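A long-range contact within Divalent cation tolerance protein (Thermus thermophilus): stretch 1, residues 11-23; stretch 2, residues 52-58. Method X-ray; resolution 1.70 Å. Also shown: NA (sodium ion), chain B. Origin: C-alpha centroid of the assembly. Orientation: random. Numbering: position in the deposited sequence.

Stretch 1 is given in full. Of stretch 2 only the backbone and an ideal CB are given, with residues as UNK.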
# COMPACT_ATOMS: atom_id res chain seq x y z
N SER A 11 -18.00 -3.83 -0.69
CA SER A 11 -18.58 -3.54 -2.00
C SER A 11 -18.17 -2.18 -2.55
O SER A 11 -17.72 -1.31 -1.81
CB SER A 11 -20.10 -3.58 -1.91
OG SER A 11 -20.58 -2.55 -1.05
N GLU A 12 -18.35 -2.01 -3.85
CA GLU A 12 -18.02 -0.76 -4.52
C GLU A 12 -18.90 0.35 -3.96
O GLU A 12 -18.47 1.50 -3.82
CB GLU A 12 -18.27 -0.89 -6.03
CG GLU A 12 -17.96 0.38 -6.80
CD GLU A 12 -18.41 0.30 -8.25
OE1 GLU A 12 -18.08 -0.69 -8.92
OE2 GLU A 12 -19.10 1.24 -8.70
N GLU A 13 -20.14 -0.00 -3.64
CA GLU A 13 -21.11 0.93 -3.07
C GLU A 13 -20.56 1.59 -1.81
O GLU A 13 -20.54 2.82 -1.71
CB GLU A 13 -22.41 0.19 -2.73
CG GLU A 13 -23.44 1.02 -1.95
CD GLU A 13 -23.99 2.19 -2.76
OE1 GLU A 13 -24.57 1.95 -3.84
OE2 GLU A 13 -23.86 3.34 -2.30
N VAL A 14 -20.14 0.77 -0.86
CA VAL A 14 -19.59 1.28 0.40
C VAL A 14 -18.28 2.01 0.13
O VAL A 14 -18.01 3.06 0.71
CB VAL A 14 -19.32 0.13 1.40
CG1 VAL A 14 -18.52 0.65 2.59
CG2 VAL A 14 -20.65 -0.45 1.88
N ALA A 15 -17.46 1.46 -0.76
CA ALA A 15 -16.19 2.08 -1.09
C ALA A 15 -16.40 3.53 -1.52
O ALA A 15 -15.77 4.44 -0.99
CB ALA A 15 -15.51 1.29 -2.21
N ARG A 16 -17.29 3.75 -2.47
CA ARG A 16 -17.56 5.10 -2.97
C ARG A 16 -18.20 6.01 -1.93
O ARG A 16 -17.83 7.19 -1.82
CB ARG A 16 -18.45 5.02 -4.21
CG ARG A 16 -17.77 4.34 -5.39
CD ARG A 16 -18.66 4.34 -6.61
NE ARG A 16 -18.93 5.71 -7.08
CZ ARG A 16 -18.05 6.45 -7.75
NH1 ARG A 16 -18.38 7.68 -8.13
NH2 ARG A 16 -16.85 5.97 -8.05
N THR A 17 -19.15 5.48 -1.17
CA THR A 17 -19.82 6.25 -0.13
C THR A 17 -18.80 6.76 0.89
O THR A 17 -18.79 7.94 1.25
CB THR A 17 -20.87 5.41 0.60
OG1 THR A 17 -21.84 4.93 -0.34
CG2 THR A 17 -21.56 6.23 1.68
N ILE A 18 -17.93 5.86 1.35
CA ILE A 18 -16.91 6.26 2.32
C ILE A 18 -15.89 7.22 1.71
O ILE A 18 -15.51 8.22 2.33
CB ILE A 18 -16.20 5.03 2.91
CG1 ILE A 18 -17.16 4.30 3.86
CG2 ILE A 18 -14.94 5.43 3.66
CD1 ILE A 18 -16.62 3.00 4.41
N ALA A 19 -15.44 6.93 0.49
CA ALA A 19 -14.47 7.80 -0.16
C ALA A 19 -15.04 9.21 -0.31
O ALA A 19 -14.37 10.20 0.01
CB ALA A 19 -14.08 7.25 -1.53
N LYS A 20 -16.28 9.31 -0.79
CA LYS A 20 -16.90 10.61 -0.98
C LYS A 20 -17.13 11.33 0.34
O LYS A 20 -16.84 12.52 0.46
CB LYS A 20 -18.22 10.47 -1.74
CG LYS A 20 -18.05 10.04 -3.18
CD LYS A 20 -19.34 10.22 -3.97
CE LYS A 20 -20.47 9.37 -3.43
NZ LYS A 20 -21.71 9.53 -4.24
N ALA A 21 -17.64 10.61 1.33
CA ALA A 21 -17.91 11.20 2.63
C ALA A 21 -16.64 11.78 3.26
O ALA A 21 -16.66 12.90 3.77
CB ALA A 21 -18.53 10.16 3.55
N LEU A 22 -15.54 11.03 3.21
CA LEU A 22 -14.30 11.51 3.80
C LEU A 22 -13.75 12.76 3.09
O LEU A 22 -13.30 13.71 3.75
CB LEU A 22 -13.25 10.39 3.79
CG LEU A 22 -13.62 9.23 4.70
CD1 LEU A 22 -12.60 8.12 4.60
CD2 LEU A 22 -13.72 9.73 6.14
N VAL A 23 -13.78 12.77 1.76
CA VAL A 23 -13.28 13.92 1.03
C VAL A 23 -14.22 15.12 1.17
O VAL A 23 -13.76 16.25 1.38
CB VAL A 23 -13.07 13.59 -0.46
CG1 VAL A 23 -12.51 14.81 -1.19
CG2 VAL A 23 -12.11 12.41 -0.60
N UNK A 52 -13.27 -8.01 -1.33
CA UNK A 52 -13.25 -6.63 -0.87
C UNK A 52 -12.60 -5.66 -1.83
O UNK A 52 -12.09 -6.05 -2.88
CB UNK A 52 -12.53 -6.55 0.48
N UNK A 53 -12.63 -4.39 -1.45
CA UNK A 53 -12.00 -3.32 -2.19
C UNK A 53 -11.16 -2.59 -1.15
O UNK A 53 -11.52 -2.56 0.03
CB UNK A 53 -13.01 -2.41 -2.88
N UNK A 54 -10.05 -2.03 -1.60
CA UNK A 54 -9.15 -1.32 -0.70
C UNK A 54 -9.24 0.17 -0.90
O UNK A 54 -9.29 0.64 -2.03
CB UNK A 54 -7.71 -1.79 -0.90
N UNK A 55 -9.29 0.92 0.19
CA UNK A 55 -9.31 2.37 0.09
C UNK A 55 -7.96 2.85 0.62
O UNK A 55 -7.53 2.42 1.70
CB UNK A 55 -10.48 2.98 0.86
N UNK A 56 -7.27 3.69 -0.15
CA UNK A 56 -5.99 4.28 0.29
C UNK A 56 -6.37 5.74 0.52
O UNK A 56 -6.65 6.47 -0.42
CB UNK A 56 -4.85 4.11 -0.72
N UNK A 57 -6.37 6.15 1.79
CA UNK A 57 -6.77 7.50 2.17
C UNK A 57 -5.62 8.42 2.57
O UNK A 57 -4.87 8.11 3.49
CB UNK A 57 -7.76 7.42 3.33
N UNK A 58 -5.50 9.56 1.89
CA UNK A 58 -4.45 10.53 2.19
C UNK A 58 -5.01 11.53 3.21
O UNK A 58 -5.86 12.35 2.88
CB UNK A 58 -3.97 11.24 0.92
NA NA B . -11.08 -6.45 5.28

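A helix, residues 12-23, lies along an extended strand with their N-to-C directions only 16° apart and their axes 8.6 Å apart at closest approach. No hydrogen bond joins the two, so the pairing must be read as packing, and the alternation of a strand sets its first rule: every second residue can meet the helix.

Position 52 comes nearest through its backbone, its CA lying 6.3 Å from the CA of Ser-11, but its CA-to-CB bond points away and the ideal CB finds nothing of the helix within 5.5 Å. What the visible atoms do offer is a sodium ion on the side to which that bond leads, which favours an oxygen-bearing side chain; the 5.0 Å from the ideal CB to NA suits glutamate or glutamine, while aspartate or asparagine would fall slightly short. The deposited residue is Glu-52, whose carboxylate grips the ion with both oxygens, OE1 and OE2 of Glu-52 each lying 2.4 Å from NA.

Position 53 points toward the start of the helix. Its ideal CB is 4.5 Å from Ala-15 CB and 5.0 Å from Ser-11 O. That oxygen already accepts from Ala-15 N, and Ser-11 OG caps the helix through a weak bond from Val-14 N; Glu-12 N has no partner within its stretch, so a polar side chain is not excluded. The small Ala-15 leaves room for a branched aliphatic chain; leucine, isoleucine or methionine could suit. It is Leu-53, with chi1 m and chi2 p. Its CD1 reaches the backbone of the first turn, 3.5 Å from Ser-11 C and 3.6 Å from Glu-12 N, while its CD2 lies 4.2 Å from Ala-15 CB.

Position 54 turns away, and stretch 1 sets no demand there; beta-compatible residues of many kinds would serve. It is Leu-54, which does not touch the helix.

Position 55 points toward the helix again, yet its ideal CB has nothing within 5.5 Å. The gap is bordered by Ala-15, Ile-18 and Ala-19, an apolar surface whose two alanines leave room. A side chain must extend to close it: leucine or methionine would suit, perhaps isoleucine or phenylalanine, whereas alanine would stop short. The answer is Leu-55, chi1 m and chi2 t. CD2 of Leu-55 meets Ala-15 CB at 3.8 Å and its CD1 meets Ile-18 CG2 at 3.6 Å, the closest side-chain pair across the contact. This position has the largest area covered by the other stretch.

Position 56 is out of reach of the helix, and its extended backbone angles merely favour a strand former. It is Leu-56.

Position 57 faces Leu-22, whose CD1 stands 5.0 Å from the ideal CB. With the partner already reaching across, a short apolar side chain is enough; valine, isoleucine or perhaps leucine are reasonable, and beta-branching agrees with the extended backbone. It is Val-57, chi1 t, with CG2 a loose 4.4 Å from Leu-22 CD1.

Position 58 is again beyond reach, so stretch 1 cannot choose between polar and apolar. Lys-58 is found, its NZ hydrogen-bonded elsewhere in the structure.

Stretch 2 (52-58) ELLLLVK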
# COMPACT_ATOMS: atom_id res chain seq x y z
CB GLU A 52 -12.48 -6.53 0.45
CG GLU A 52 -13.02 -7.37 1.60
CD GLU A 52 -12.32 -7.04 2.90
OE1 GLU A 52 -11.08 -7.17 2.97
OE2 GLU A 52 -13.02 -6.63 3.85
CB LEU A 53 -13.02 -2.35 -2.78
CG LEU A 53 -13.87 -2.91 -3.92
CD1 LEU A 53 -15.10 -3.59 -3.37
CD2 LEU A 53 -14.26 -1.76 -4.83
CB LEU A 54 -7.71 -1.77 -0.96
CG LEU A 54 -6.57 -1.06 -0.22
CD1 LEU A 54 -6.60 -1.43 1.25
CD2 LEU A 54 -5.23 -1.45 -0.83
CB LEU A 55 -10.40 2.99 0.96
CG LEU A 55 -11.87 2.56 0.85
CD1 LEU A 55 -12.74 3.66 1.45
CD2 LEU A 55 -12.26 2.34 -0.59
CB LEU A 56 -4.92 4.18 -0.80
CG LEU A 56 -4.48 2.79 -1.25
CD1 LEU A 56 -3.31 2.90 -2.23
CD2 LEU A 56 -4.06 1.99 -0.05
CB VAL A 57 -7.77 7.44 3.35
CG1 VAL A 57 -8.36 8.82 3.61
CG2 VAL A 57 -8.87 6.42 3.05
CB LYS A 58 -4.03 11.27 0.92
CG LYS A 58 -3.92 10.37 -0.30
CD LYS A 58 -2.92 9.25 -0.11
CE LYS A 58 -3.20 8.13 -1.09
NZ LYS A 58 -3.41 8.66 -2.48
O HOH W 1 -8.59 -6.69 5.69
O HOH W 2 -11.43 -8.76 5.83
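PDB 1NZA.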